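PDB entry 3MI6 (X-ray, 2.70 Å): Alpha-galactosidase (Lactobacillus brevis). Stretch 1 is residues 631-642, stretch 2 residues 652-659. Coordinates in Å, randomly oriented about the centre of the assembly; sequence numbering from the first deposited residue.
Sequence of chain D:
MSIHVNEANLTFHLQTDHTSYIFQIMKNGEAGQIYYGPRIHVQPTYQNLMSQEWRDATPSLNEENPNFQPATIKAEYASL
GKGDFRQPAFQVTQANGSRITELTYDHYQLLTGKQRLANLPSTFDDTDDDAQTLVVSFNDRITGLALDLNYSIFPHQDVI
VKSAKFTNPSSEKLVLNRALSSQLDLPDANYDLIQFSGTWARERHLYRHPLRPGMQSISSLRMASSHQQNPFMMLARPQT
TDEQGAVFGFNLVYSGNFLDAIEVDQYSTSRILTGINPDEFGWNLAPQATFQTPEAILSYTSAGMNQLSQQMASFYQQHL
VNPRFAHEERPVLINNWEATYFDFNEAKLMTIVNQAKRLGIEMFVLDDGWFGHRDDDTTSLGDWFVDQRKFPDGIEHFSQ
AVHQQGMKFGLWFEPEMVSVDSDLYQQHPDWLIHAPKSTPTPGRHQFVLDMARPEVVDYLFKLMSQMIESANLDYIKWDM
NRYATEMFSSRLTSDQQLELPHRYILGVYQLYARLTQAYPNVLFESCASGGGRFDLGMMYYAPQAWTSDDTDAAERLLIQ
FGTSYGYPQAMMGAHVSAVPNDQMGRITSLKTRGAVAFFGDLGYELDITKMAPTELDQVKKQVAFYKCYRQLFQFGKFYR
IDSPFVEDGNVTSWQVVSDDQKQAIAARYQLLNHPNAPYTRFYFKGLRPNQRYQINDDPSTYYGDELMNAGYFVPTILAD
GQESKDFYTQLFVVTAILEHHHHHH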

# COMPACT_ATOMS: atom_id res chain seq x y z
N GLN D 631 -20.56 -2.96 36.78
CA GLN D 631 -20.36 -4.34 36.36
C GLN D 631 -20.16 -4.43 34.85
O GLN D 631 -19.34 -5.21 34.33
CB GLN D 631 -21.55 -5.19 36.81
CG GLN D 631 -21.37 -6.69 36.67
CD GLN D 631 -20.33 -7.26 37.62
OE1 GLN D 631 -20.04 -6.65 38.65
NE2 GLN D 631 -19.76 -8.42 37.28
N LEU D 632 -20.94 -3.62 34.13
CA LEU D 632 -20.88 -3.56 32.68
C LEU D 632 -19.54 -2.97 32.21
O LEU D 632 -18.84 -3.55 31.37
CB LEU D 632 -22.06 -2.72 32.19
CG LEU D 632 -22.31 -2.64 30.69
CD1 LEU D 632 -22.30 -4.02 30.06
CD2 LEU D 632 -23.62 -1.91 30.39
N PHE D 633 -19.20 -1.81 32.77
CA PHE D 633 -18.00 -1.07 32.39
C PHE D 633 -16.71 -1.84 32.69
O PHE D 633 -15.84 -2.00 31.85
CB PHE D 633 -17.98 0.26 33.12
CG PHE D 633 -18.73 1.37 32.42
CD1 PHE D 633 -18.48 1.66 31.10
CD2 PHE D 633 -19.66 2.13 33.10
CE1 PHE D 633 -19.15 2.68 30.47
CE2 PHE D 633 -20.33 3.14 32.47
CZ PHE D 633 -20.08 3.42 31.15
N GLN D 634 -16.61 -2.34 33.91
CA GLN D 634 -15.42 -3.07 34.32
C GLN D 634 -15.31 -4.49 33.76
O GLN D 634 -14.21 -4.90 33.39
CB GLN D 634 -15.30 -3.06 35.84
CG GLN D 634 -15.12 -1.67 36.42
CD GLN D 634 -15.01 -1.72 37.93
OE1 GLN D 634 -15.23 -2.78 38.52
NE2 GLN D 634 -14.66 -0.60 38.55
N PHE D 635 -16.40 -5.26 33.70
CA PHE D 635 -16.27 -6.69 33.35
C PHE D 635 -17.01 -7.15 32.09
O PHE D 635 -16.83 -8.29 31.64
CB PHE D 635 -16.66 -7.60 34.52
CG PHE D 635 -15.96 -7.27 35.79
CD1 PHE D 635 -14.60 -7.52 35.93
CD2 PHE D 635 -16.65 -6.70 36.85
CE1 PHE D 635 -13.94 -7.23 37.10
CE2 PHE D 635 -16.00 -6.40 38.04
CZ PHE D 635 -14.64 -6.66 38.17
N GLY D 636 -17.83 -6.26 31.53
CA GLY D 636 -18.54 -6.56 30.30
C GLY D 636 -17.62 -6.91 29.15
O GLY D 636 -16.47 -6.49 29.10
N LYS D 637 -18.13 -7.71 28.21
CA LYS D 637 -17.34 -8.14 27.07
C LYS D 637 -17.01 -6.92 26.20
O LYS D 637 -17.88 -6.09 25.90
CB LYS D 637 -18.09 -9.22 26.28
CG LYS D 637 -17.27 -9.84 25.17
CD LYS D 637 -18.03 -10.93 24.42
CE LYS D 637 -18.13 -12.19 25.26
NZ LYS D 637 -18.47 -13.36 24.39
N PHE D 638 -15.75 -6.81 25.79
CA PHE D 638 -15.25 -5.59 25.17
C PHE D 638 -15.06 -5.74 23.66
O PHE D 638 -14.31 -6.59 23.19
CB PHE D 638 -13.93 -5.18 25.83
CG PHE D 638 -13.43 -3.81 25.44
CD1 PHE D 638 -12.52 -3.65 24.40
CD2 PHE D 638 -13.81 -2.68 26.15
CE1 PHE D 638 -12.03 -2.38 24.06
CE2 PHE D 638 -13.33 -1.42 25.81
CZ PHE D 638 -12.44 -1.27 24.77
N TYR D 639 -15.75 -4.89 22.92
CA TYR D 639 -15.59 -4.80 21.48
C TYR D 639 -14.96 -3.47 21.08
O TYR D 639 -15.46 -2.41 21.45
CB TYR D 639 -16.96 -4.89 20.81
CG TYR D 639 -17.63 -6.23 20.91
CD1 TYR D 639 -17.49 -7.18 19.90
CD2 TYR D 639 -18.41 -6.55 22.00
CE1 TYR D 639 -18.12 -8.40 19.99
CE2 TYR D 639 -19.03 -7.75 22.09
CZ TYR D 639 -18.89 -8.68 21.10
OH TYR D 639 -19.53 -9.90 21.24
N ARG D 640 -13.88 -3.53 20.31
CA ARG D 640 -13.37 -2.37 19.60
C ARG D 640 -14.15 -2.23 18.30
O ARG D 640 -14.46 -3.22 17.65
CB ARG D 640 -11.89 -2.54 19.26
CG ARG D 640 -10.93 -2.45 20.44
CD ARG D 640 -9.54 -2.93 20.03
NE ARG D 640 -9.57 -4.32 19.60
CZ ARG D 640 -9.27 -5.36 20.39
NH1 ARG D 640 -8.91 -5.15 21.66
NH2 ARG D 640 -9.33 -6.61 19.91
N ILE D 641 -14.46 -1.00 17.92
CA ILE D 641 -15.20 -0.76 16.69
C ILE D 641 -14.32 0.08 15.75
O ILE D 641 -13.54 -0.48 14.96
CB ILE D 641 -16.60 -0.13 17.02
CG1 ILE D 641 -17.47 -1.14 17.77
CG2 ILE D 641 -17.35 0.34 15.77
CD1 ILE D 641 -18.73 -0.57 18.36
N ASP D 642 -14.43 1.40 15.84
CA ASP D 642 -13.62 2.34 15.06
C ASP D 642 -12.25 2.55 15.72
O ASP D 642 -12.17 2.82 16.93
CB ASP D 642 -14.35 3.69 14.94
CG ASP D 642 -15.69 3.57 14.21
OD1 ASP D 642 -15.65 3.35 12.97
OD2 ASP D 642 -16.78 3.69 14.85
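Stretch 2, residues 652-659: TSWQVVSD

Residues Thr652 to Val657 of stretch 2 are in a strand that begins earlier in the chain; Ser658 and Asp659 leave it. The strand runs antiparallel to the short strand Lys637–Arg640 of stretch 1, their axes 161° apart in direction and 4.7 Å apart at closest approach. The end of a helix, Gln631–Phe635, which begins earlier in the chain, crosses strand 652–657 at 114°, with the axes 7.4 Å apart. That strand meets both a backbone edge and the helix; the whole contact between the stretches buries 804 Å², both sides summed.

The backbone rule is the classical antiparallel alternation. Lys637 and Val657 form a hydrogen-bonded pair, Lys637 N to Val657 O at 2.7 Å and Val657 N to Lys637 O at 2.9 Å. Two residues on, Tyr639 N donates to Gln655 O at 2.8 Å and Gln655 N to Tyr639 O at 2.9 Å. Between them lies the non-hydrogen-bonded pair Phe638–Val656, whose CA atoms are 4.7 Å apart; there Val656 CA makes a CA-H...O contact with Lys637 O at 3.2 Å.

Val656 gives up the most surface, because it sits where strand and helix meet. Its side chain, in the m rotamer, shares a sheet face with Phe638, Arg640 and Trp654. Val656 CG2 lies 3.9 Å from Leu632 CG and 4.3 Å from Phe633 CD1, while Val656 CG1 packs 3.8 Å from Phe638 CD2. Gly636, the first residue to leave helical geometry, makes the turn between them; a CB there would come 2.4 Å from Leu632 O, a clash within its own stretch.

Ser653 covers the next largest area and works by polarity. Ile641 N reaches Ser653 O at 2.9 Å, and Ser653 N reaches Asp642 O at 2.9 Å. The hydroxyl closes the arrangement: Asp642 N donates to Ser653 OG at 3.0 Å, and Ser653 OG donates to Asp642 OD2 at 2.6 Å. The p rotamer of Ser653 accompanies this double role, just past the end of strand 637–640.

Trp654, third in area, lies on the same face as Val656. Phe638 CZ sits over one face of the indole, 3.5 Å from Trp654 CD1, with the two rings inclined at 50°, and Trp654 CB comes within 3.0 Å of Tyr639 O. On the other face of the sheet, Tyr639 leans diagonally across to Val657, Tyr639 CE2 lying 3.8 Å from Val657 CG2. The lesson is economical: regular backbone pairing, a small apolar residue against the helix, and a serine–aspartate clasp beyond the paired strand.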

# COMPACT_ATOMS: atom_id res chain seq x y z
N THR D 652 -12.51 7.18 17.35
CA THR D 652 -12.30 5.96 18.12
C THR D 652 -13.61 5.58 18.74
O THR D 652 -14.28 6.43 19.30
CB THR D 652 -11.31 6.19 19.30
OG1 THR D 652 -9.98 6.34 18.80
CG2 THR D 652 -11.33 5.01 20.27
N SER D 653 -14.00 4.31 18.66
CA SER D 653 -15.22 3.91 19.33
C SER D 653 -15.17 2.50 19.84
O SER D 653 -14.54 1.63 19.25
CB SER D 653 -16.42 4.08 18.41
OG SER D 653 -16.41 3.11 17.39
N TRP D 654 -15.85 2.27 20.96
CA TRP D 654 -16.01 0.92 21.45
C TRP D 654 -17.25 0.64 22.29
O TRP D 654 -18.09 1.53 22.53
CB TRP D 654 -14.76 0.39 22.17
CG TRP D 654 -13.75 1.32 22.81
CD1 TRP D 654 -12.38 1.38 22.56
CD2 TRP D 654 -13.99 2.25 23.86
NE1 TRP D 654 -11.76 2.30 23.39
CE2 TRP D 654 -12.73 2.85 24.19
CE3 TRP D 654 -15.12 2.64 24.54
CZ2 TRP D 654 -12.60 3.81 25.17
CZ3 TRP D 654 -15.00 3.59 25.49
CH2 TRP D 654 -13.75 4.16 25.82
N GLN D 655 -17.36 -0.61 22.73
CA GLN D 655 -18.58 -1.08 23.36
C GLN D 655 -18.31 -2.16 24.42
O GLN D 655 -17.51 -3.06 24.21
CB GLN D 655 -19.49 -1.66 22.27
CG GLN D 655 -20.96 -1.71 22.62
CD GLN D 655 -21.82 -2.33 21.51
OE1 GLN D 655 -22.89 -2.88 21.77
NE2 GLN D 655 -21.33 -2.25 20.28
N VAL D 656 -18.99 -2.06 25.56
CA VAL D 656 -19.03 -3.18 26.50
C VAL D 656 -20.43 -3.79 26.55
O VAL D 656 -21.43 -3.06 26.56
CB VAL D 656 -18.62 -2.75 27.92
CG1 VAL D 656 -17.15 -2.46 27.97
CG2 VAL D 656 -19.41 -1.53 28.35
N VAL D 657 -20.49 -5.12 26.56
CA VAL D 657 -21.75 -5.86 26.51
C VAL D 657 -21.84 -6.84 27.69
O VAL D 657 -20.86 -7.52 28.03
CB VAL D 657 -21.90 -6.67 25.18
CG1 VAL D 657 -23.26 -7.32 25.07
CG2 VAL D 657 -21.65 -5.78 23.97
N SER D 658 -23.02 -6.90 28.31
CA SER D 658 -23.30 -7.84 29.39
C SER D 658 -23.29 -9.32 28.97
O SER D 658 -23.22 -9.65 27.77
CB SER D 658 -24.64 -7.48 30.01
OG SER D 658 -25.65 -7.64 29.05
N ASP D 659 -23.34 -10.21 29.96
CA ASP D 659 -23.36 -11.67 29.75
C ASP D 659 -24.54 -12.12 28.87
O ASP D 659 -24.37 -12.85 27.90
CB ASP D 659 -23.44 -12.41 31.11
CG ASP D 659 -22.07 -12.61 31.76
OD1 ASP D 659 -21.06 -12.64 31.01
OD2 ASP D 659 -21.99 -12.77 33.01